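Local coordinates for folylpolyglutamate synthase protein FOLC (Mycobacterium tuberculosis, PDB 2VOS) that probably adds glutamate to dihydropteroate and, one after another, to tetrahydrofolate, at the cost of ATP, making dihydrofolate and folylpolyglutamates, at residues D229-Q237 and H300-A311; A257-L266 and Q278-Y286. One frame throughout, in Å; residues are numbered along the deposited sequence.

Interaction 1 (D229-Q237 and H300-A311); sequences DTVAVIGRQ and HNAVLALASVEA. With ADP (adenosine-5'-diphosphate), chain B.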
# COMPACT_ATOMS: atom_id res chain seq x y z
N ASP A 229 -5.48 -0.64 27.19
CA ASP A 229 -4.90 -1.77 26.46
C ASP A 229 -4.87 -1.49 24.95
O ASP A 229 -5.70 -0.75 24.42
CB ASP A 229 -5.67 -3.07 26.69
CG ASP A 229 -5.39 -3.70 28.06
OD1 ASP A 229 -4.21 -3.70 28.52
OD2 ASP A 229 -6.36 -4.24 28.65
N THR A 230 -3.91 -2.12 24.28
CA THR A 230 -3.78 -2.01 22.83
C THR A 230 -5.06 -2.54 22.20
O THR A 230 -5.73 -3.41 22.78
CB THR A 230 -2.55 -2.79 22.33
OG1 THR A 230 -1.36 -2.17 22.84
CG2 THR A 230 -2.46 -2.81 20.77
N VAL A 231 -5.44 -2.00 21.05
CA VAL A 231 -6.59 -2.54 20.34
C VAL A 231 -6.08 -3.08 19.03
O VAL A 231 -5.42 -2.34 18.32
CB VAL A 231 -7.61 -1.43 20.01
CG1 VAL A 231 -8.76 -2.00 19.26
CG2 VAL A 231 -8.11 -0.76 21.26
N ALA A 232 -6.41 -4.33 18.70
CA ALA A 232 -6.11 -4.92 17.41
C ALA A 232 -7.40 -4.89 16.58
O ALA A 232 -8.46 -5.41 17.00
CB ALA A 232 -5.65 -6.40 17.56
N VAL A 233 -7.33 -4.26 15.43
CA VAL A 233 -8.47 -4.14 14.54
C VAL A 233 -8.20 -4.97 13.29
O VAL A 233 -7.27 -4.69 12.56
CB VAL A 233 -8.70 -2.67 14.13
CG1 VAL A 233 -10.02 -2.53 13.37
CG2 VAL A 233 -8.73 -1.79 15.39
N ILE A 234 -9.01 -5.98 13.04
CA ILE A 234 -8.62 -6.97 12.09
C ILE A 234 -9.61 -7.08 10.93
O ILE A 234 -10.83 -7.21 11.14
CB ILE A 234 -8.55 -8.33 12.82
CG1 ILE A 234 -7.50 -8.24 13.93
CG2 ILE A 234 -8.07 -9.38 11.86
CD1 ILE A 234 -7.46 -9.51 14.85
N GLY A 235 -9.09 -7.01 9.71
CA GLY A 235 -9.94 -7.16 8.53
C GLY A 235 -10.31 -8.64 8.31
O GLY A 235 -10.01 -9.50 9.15
N ARG A 236 -10.90 -8.94 7.16
CA ARG A 236 -11.33 -10.32 6.82
C ARG A 236 -10.12 -11.23 6.68
O ARG A 236 -9.21 -10.87 5.98
CB ARG A 236 -12.06 -10.29 5.47
CG ARG A 236 -13.55 -10.11 5.63
CD ARG A 236 -14.31 -9.76 4.33
NE ARG A 236 -15.74 -9.62 4.67
CZ ARG A 236 -16.76 -9.75 3.82
NH1 ARG A 236 -16.54 -10.01 2.53
NH2 ARG A 236 -18.02 -9.62 4.26
N GLN A 237 -10.12 -12.42 7.30
CA GLN A 237 -8.94 -13.30 7.24
C GLN A 237 -9.43 -14.72 7.01
O GLN A 237 -10.60 -15.01 7.27
CB GLN A 237 -8.18 -13.28 8.56
CG GLN A 237 -7.75 -11.90 9.08
CD GLN A 237 -6.73 -11.24 8.17
OE1 GLN A 237 -6.15 -11.88 7.26
NE2 GLN A 237 -6.50 -9.95 8.39
N HIS A 300 -14.05 -2.63 1.97
CA HIS A 300 -13.57 -3.38 3.15
C HIS A 300 -12.43 -2.64 3.83
O HIS A 300 -12.35 -2.61 5.07
CB HIS A 300 -13.15 -4.82 2.73
CG HIS A 300 -14.34 -5.66 2.42
ND1 HIS A 300 -15.29 -5.99 3.38
CD2 HIS A 300 -14.80 -6.16 1.25
CE1 HIS A 300 -16.28 -6.65 2.81
NE2 HIS A 300 -16.01 -6.76 1.52
N ASN A 301 -11.54 -2.06 3.03
CA ASN A 301 -10.48 -1.20 3.55
C ASN A 301 -11.12 0.01 4.27
O ASN A 301 -10.67 0.37 5.34
CB ASN A 301 -9.57 -0.64 2.42
CG ASN A 301 -8.75 -1.75 1.76
OD1 ASN A 301 -8.63 -2.84 2.32
ND2 ASN A 301 -8.17 -1.46 0.60
N ALA A 302 -12.15 0.61 3.68
CA ALA A 302 -12.85 1.71 4.37
C ALA A 302 -13.37 1.37 5.73
O ALA A 302 -13.14 2.08 6.71
CB ALA A 302 -13.97 2.26 3.50
N VAL A 303 -14.10 0.27 5.87
CA VAL A 303 -14.68 0.03 7.19
C VAL A 303 -13.57 -0.36 8.18
O VAL A 303 -13.65 -0.09 9.37
CB VAL A 303 -15.75 -1.10 7.16
CG1 VAL A 303 -15.09 -2.46 6.93
CG2 VAL A 303 -16.58 -1.09 8.44
N LEU A 304 -12.50 -0.97 7.68
CA LEU A 304 -11.38 -1.28 8.55
C LEU A 304 -10.72 0.01 9.08
O LEU A 304 -10.35 0.10 10.25
CB LEU A 304 -10.34 -2.11 7.76
CG LEU A 304 -9.16 -2.60 8.58
CD1 LEU A 304 -9.66 -3.48 9.76
CD2 LEU A 304 -8.24 -3.49 7.63
N ALA A 305 -10.51 0.99 8.17
CA ALA A 305 -9.96 2.30 8.53
C ALA A 305 -10.88 3.02 9.53
O ALA A 305 -10.42 3.67 10.52
CB ALA A 305 -9.77 3.15 7.29
N LEU A 306 -12.19 2.96 9.28
CA LEU A 306 -13.14 3.59 10.19
C LEU A 306 -13.03 2.98 11.61
O LEU A 306 -12.84 3.70 12.59
CB LEU A 306 -14.55 3.47 9.64
CG LEU A 306 -15.72 3.81 10.61
CD1 LEU A 306 -15.64 5.32 10.85
CD2 LEU A 306 -17.10 3.44 9.99
N ALA A 307 -13.12 1.66 11.72
CA ALA A 307 -13.02 0.99 13.02
C ALA A 307 -11.69 1.35 13.71
O ALA A 307 -11.66 1.64 14.91
CB ALA A 307 -13.16 -0.54 12.83
N SER A 308 -10.60 1.46 12.95
CA SER A 308 -9.30 1.82 13.53
C SER A 308 -9.31 3.25 14.12
O SER A 308 -8.73 3.52 15.17
CB SER A 308 -8.20 1.74 12.47
OG SER A 308 -8.13 0.42 11.95
N VAL A 309 -9.94 4.18 13.40
CA VAL A 309 -9.99 5.58 13.85
C VAL A 309 -10.94 5.69 15.05
O VAL A 309 -10.66 6.42 16.02
CB VAL A 309 -10.37 6.51 12.73
CG1 VAL A 309 -10.67 7.90 13.30
CG2 VAL A 309 -9.19 6.59 11.74
N GLU A 310 -12.04 4.92 15.01
CA GLU A 310 -12.99 4.84 16.14
C GLU A 310 -12.25 4.33 17.36
O GLU A 310 -12.38 4.91 18.46
CB GLU A 310 -14.14 3.90 15.81
CG GLU A 310 -15.15 4.54 14.87
CD GLU A 310 -16.29 3.60 14.62
OE1 GLU A 310 -16.02 2.48 14.14
OE2 GLU A 310 -17.44 3.91 15.01
N ALA A 311 -11.50 3.25 17.18
CA ALA A 311 -10.75 2.64 18.30
C ALA A 311 -9.76 3.64 18.88
O ALA A 311 -9.70 3.82 20.10
CB ALA A 311 -9.98 1.42 17.84
PB ADP B . -0.34 -2.71 0.38
O1B ADP B . 0.11 -1.39 0.94
O2B ADP B . 0.62 -3.27 -0.64
O3B ADP B . -0.83 -3.72 1.36
PA ADP B . -2.24 -1.17 -1.30
O1A ADP B . -1.04 -0.43 -1.87
O2A ADP B . -3.51 -0.51 -0.79
O3A ADP B . -1.75 -2.44 -0.39
O5' ADP B . -2.77 -2.00 -2.60
C5' ADP B . -1.93 -2.71 -3.52
C4' ADP B . -2.89 -3.39 -4.52
O4' ADP B . -3.67 -4.39 -3.82
C3' ADP B . -3.97 -2.47 -5.08
O3' ADP B . -3.63 -1.99 -6.36
C2' ADP B . -5.22 -3.28 -5.29
O2' ADP B . -5.02 -4.06 -6.52
C1' ADP B . -5.06 -4.35 -4.24
N9 ADP B . -5.80 -4.15 -2.96
C8 ADP B . -5.82 -3.10 -2.07
N7 ADP B . -6.60 -3.41 -1.00
C5 ADP B . -6.99 -4.71 -1.15
C6 ADP B . -7.78 -5.68 -0.40
N6 ADP B . -8.34 -5.35 0.78
N1 ADP B . -7.96 -6.88 -0.97
C2 ADP B . -7.48 -7.27 -2.18
N3 ADP B . -6.71 -6.45 -2.93
C4 ADP B . -6.48 -5.18 -2.45
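The guanidinium of Arg236 lies with its face over the CE1 corner of His300, CE1 under its centre and 3.3 Å from Arg236 CZ, the two planes 30° apart. CD of Arg236 covers the ring itself, a CH-pi contact with 4.2 Å from CD to the ring centroid. The Arg236 chain runs extended from CG to NE, which carries the guanidinium on past the ring. No hydrogen bond joins the pair. Their polar ends have other partners: NE of Arg236 forms a salt bridge with Asp260, while His300 has Glu259 at ND1 and Glu296 at NE2. Nearby carboxylates would probably ease the closeness of two potentially cationic groups.

Further along, the contact is mainly apolar. Val233 turns CG1 anti to its own N (chi1 -172°), down onto the helix, where CG1 meets Leu304 CD1 and Ala307 CB, each at 3.8 Å; the Val233 and Leu304 side chains run alongside each other, head to tail. Leu304 CD1 also reaches Gly235 N at 3.6 Å, just past the strand, where Gly235 has no side chain to stand against Leu304. Ser308 turns its hydroxyl back to Leu304 O (OG to O 2.8 Å), which takes Ser308 N on the opposite face, leaving OG beside Val233. At the far end Val231 CG1 rests on Ala311 CB at 3.9 Å.

Next to His300, Asn301 pairs with the adenine edge of ADP, OD1 accepting from N6 and ND2 donating to N7. The helix thus packs on a parallel part of the central sheet of the nucleotide-binding middle domain while its N-terminal part holds the adenine. Strand 231-234 runs nearly antiparallel to it, at 168°, between strands 191-194 and 255-258; helix 239-251 packs against Ala232 and Ile234, and helix 75-88 against Asn301 and Ala305.

Interaction 2 (A257-L266 and Q278-Y286); sequences AREDSEFAVL and QLQGLGGVY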
# COMPACT_ATOMS: atom_id res chain seq x y z
N ALA A 257 -11.23 -6.08 17.64
CA ALA A 257 -12.42 -5.76 16.86
C ALA A 257 -12.21 -6.45 15.51
O ALA A 257 -11.17 -6.23 14.86
CB ALA A 257 -12.51 -4.23 16.66
N ARG A 258 -13.19 -7.23 15.05
CA ARG A 258 -12.96 -8.03 13.85
C ARG A 258 -13.99 -7.70 12.81
O ARG A 258 -15.18 -7.65 13.14
CB ARG A 258 -13.13 -9.52 14.16
CG ARG A 258 -12.09 -10.05 15.10
CD ARG A 258 -12.59 -11.36 15.78
NE ARG A 258 -13.74 -11.07 16.63
CZ ARG A 258 -14.58 -11.98 17.11
NH1 ARG A 258 -14.40 -13.28 16.83
NH2 ARG A 258 -15.60 -11.60 17.87
N GLU A 259 -13.58 -7.57 11.54
CA GLU A 259 -14.59 -7.33 10.50
C GLU A 259 -15.58 -8.42 10.51
O GLU A 259 -15.24 -9.58 10.77
CB GLU A 259 -14.01 -7.11 9.09
CG GLU A 259 -15.10 -6.64 8.11
CD GLU A 259 -14.52 -6.28 6.75
OE1 GLU A 259 -13.27 -6.37 6.66
OE2 GLU A 259 -15.28 -5.94 5.80
N ASP A 260 -16.85 -8.04 10.32
CA ASP A 260 -17.99 -8.97 10.32
C ASP A 260 -18.38 -9.47 11.68
O ASP A 260 -19.25 -10.33 11.80
CB ASP A 260 -17.78 -10.16 9.37
CG ASP A 260 -17.62 -9.70 7.90
OD1 ASP A 260 -18.31 -8.79 7.48
OD2 ASP A 260 -16.75 -10.20 7.18
N SER A 261 -17.72 -8.99 12.73
CA SER A 261 -18.23 -9.24 14.10
C SER A 261 -18.48 -7.91 14.85
O SER A 261 -19.56 -7.71 15.39
CB SER A 261 -17.26 -10.05 14.94
OG SER A 261 -17.19 -11.39 14.52
N GLU A 262 -17.46 -7.05 14.91
CA GLU A 262 -17.56 -5.80 15.63
C GLU A 262 -17.85 -4.66 14.69
O GLU A 262 -18.30 -3.64 15.13
CB GLU A 262 -16.26 -5.50 16.42
CG GLU A 262 -16.07 -6.30 17.73
CD GLU A 262 -15.87 -7.80 17.51
OE1 GLU A 262 -14.94 -8.17 16.77
OE2 GLU A 262 -16.66 -8.62 18.04
N PHE A 263 -17.61 -4.84 13.39
CA PHE A 263 -17.89 -3.82 12.36
C PHE A 263 -18.05 -4.51 11.00
O PHE A 263 -17.60 -5.66 10.83
CB PHE A 263 -16.78 -2.76 12.31
CG PHE A 263 -15.41 -3.32 12.03
CD1 PHE A 263 -14.59 -3.78 13.09
CD2 PHE A 263 -14.91 -3.35 10.75
CE1 PHE A 263 -13.28 -4.29 12.83
CE2 PHE A 263 -13.60 -3.90 10.47
CZ PHE A 263 -12.81 -4.36 11.50
N ALA A 264 -18.66 -3.84 10.02
CA ALA A 264 -18.94 -4.50 8.72
C ALA A 264 -19.38 -3.50 7.68
O ALA A 264 -19.92 -2.45 8.01
CB ALA A 264 -20.06 -5.56 8.88
N VAL A 265 -19.18 -3.84 6.41
CA VAL A 265 -19.87 -3.13 5.34
C VAL A 265 -21.30 -3.66 5.31
O VAL A 265 -21.51 -4.85 5.08
CB VAL A 265 -19.26 -3.46 4.03
CG1 VAL A 265 -20.02 -2.72 2.96
CG2 VAL A 265 -17.77 -3.04 4.05
N LEU A 266 -22.28 -2.80 5.55
CA LEU A 266 -23.67 -3.22 5.52
C LEU A 266 -24.23 -3.19 4.09
O LEU A 266 -24.91 -4.14 3.67
CB LEU A 266 -24.52 -2.35 6.47
CG LEU A 266 -24.17 -2.47 7.95
CD1 LEU A 266 -25.11 -1.65 8.81
CD2 LEU A 266 -24.20 -3.93 8.42
N GLN A 278 -22.81 2.06 3.26
CA GLN A 278 -23.35 2.18 4.59
C GLN A 278 -22.52 1.25 5.47
O GLN A 278 -22.48 0.03 5.22
CB GLN A 278 -24.83 1.70 4.63
CG GLN A 278 -25.40 1.91 6.02
CD GLN A 278 -26.87 1.55 6.10
OE1 GLN A 278 -27.25 0.39 5.85
NE2 GLN A 278 -27.70 2.54 6.49
N LEU A 279 -21.87 1.81 6.49
CA LEU A 279 -20.93 1.04 7.31
C LEU A 279 -21.40 0.94 8.76
O LEU A 279 -21.76 1.94 9.38
CB LEU A 279 -19.56 1.71 7.28
CG LEU A 279 -18.90 1.94 5.90
CD1 LEU A 279 -17.51 2.70 6.00
CD2 LEU A 279 -18.68 0.62 5.15
N GLN A 280 -21.34 -0.26 9.31
CA GLN A 280 -21.41 -0.40 10.75
C GLN A 280 -20.01 -0.34 11.38
O GLN A 280 -19.16 -1.23 11.13
CB GLN A 280 -22.09 -1.70 11.13
CG GLN A 280 -22.22 -1.85 12.65
CD GLN A 280 -23.33 -2.76 12.97
OE1 GLN A 280 -24.43 -2.60 12.43
NE2 GLN A 280 -23.07 -3.74 13.83
N GLY A 281 -19.73 0.74 12.10
CA GLY A 281 -18.47 0.90 12.79
C GLY A 281 -18.65 0.46 14.24
O GLY A 281 -19.75 -0.01 14.65
N LEU A 282 -17.63 0.70 15.06
CA LEU A 282 -17.72 0.35 16.50
C LEU A 282 -18.78 1.19 17.27
O LEU A 282 -19.34 0.72 18.25
CB LEU A 282 -16.37 0.54 17.18
CG LEU A 282 -15.21 -0.17 16.50
CD1 LEU A 282 -14.00 0.10 17.30
CD2 LEU A 282 -15.48 -1.70 16.46
N GLY A 283 -18.98 2.45 16.87
CA GLY A 283 -19.91 3.34 17.53
C GLY A 283 -21.27 3.46 16.84
O GLY A 283 -22.12 4.24 17.28
N GLY A 284 -21.53 2.67 15.80
CA GLY A 284 -22.87 2.67 15.20
C GLY A 284 -22.86 2.67 13.67
O GLY A 284 -21.83 2.42 13.04
N VAL A 285 -24.00 2.97 13.08
CA VAL A 285 -24.13 2.96 11.64
C VAL A 285 -23.85 4.34 11.03
O VAL A 285 -24.40 5.35 11.46
CB VAL A 285 -25.54 2.50 11.24
CG1 VAL A 285 -25.72 2.48 9.72
CG2 VAL A 285 -25.82 1.13 11.86
N TYR A 286 -22.97 4.40 10.03
CA TYR A 286 -22.69 5.62 9.33
C TYR A 286 -23.20 5.43 7.90
O TYR A 286 -22.80 4.49 7.24
CB TYR A 286 -21.19 5.90 9.33
CG TYR A 286 -20.54 6.00 10.73
CD1 TYR A 286 -20.30 7.23 11.34
CD2 TYR A 286 -20.19 4.87 11.41
CE1 TYR A 286 -19.71 7.31 12.64
CE2 TYR A 286 -19.60 4.93 12.70
CZ TYR A 286 -19.34 6.16 13.29
OH TYR A 286 -18.72 6.21 14.54
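The Phe263 ring and the Leu282 side chain flank each other with their ends in the same direction, and CD1 of Phe263 meets CD2 of Leu282 at 4.1 Å in an oblique approach. One face of the ring carries Glu259 CA, offset toward the rim. Phe263 CG stands between its backbone N and carbonyl carbon (chi1 58°), which turns the ring back toward Val303, Leu304 and Ala307 of helix 296-312. Leu282 CD2 also touches Ala257 CB and Glu262 CB, each at 3.9 Å. The guanidinium of Arg258 has Ser261 OG over its centre on one face; side-on, it grips the carboxylate of Glu262, NE to OE1 and NH2 to OE2, while Arg258 N takes the anti lone pair of OE1. The Tyr286 ring meets Leu279 O at its edge, in plane.

Beyond Phe263 the chains form an antiparallel hairpin. Ala264 and Gln280 are a hydrogen-bonded pair, with Ala264 N to Gln280 O and Gln280 N to Ala264 O both 2.9 Å; Leu266 N adds a bond to Gln278 O. In the non-hydrogen-bonded pair that follows, Val265 CG2 and Leu279 CD2 run abreast at 3.9 Å. Leu266 crosses the aliphatic part of Gln280, its CD1 3.8 Å from Gln280 CB. A type I turn, Gly281 to Gly284, leads into the third strand; at the positive phi of Gly284 a side chain would press on the preceding carbonyl.

Chemically, backbone bonds thus set the register of the hairpin and apolar side chains close its base, while the Arg258-Glu262 bridge and the backbone bonds to Arg258 O together tie the bend between strand 255-258 and the hairpin.

How the interactions relate
Interaction 2 is nested along the chain inside the loop that interaction 1 closes, and the two centres lie 9 Å apart. Strands 231-234 and 255-258 are neighbours in one sheet, and strand 284-291 leads on to helix 296-312, so the helix of interaction 1 is also packed on by interaction 2. His300 ND1 and Glu259 OE2 are probably hydrogen-bonded, though their 2.4 Å is too short to be taken at face value; Glu310 OE1 probably takes the N-H of Leu282, at a short 2.6 Å. Interaction 1 reaches the nucleotide directly through Asn301; interaction 2 stays back, with the Val265 side chain about 10 Å from ADP. Both belong to the ATP-binding Mur ligase middle domain, of the P-loop NTPase clan.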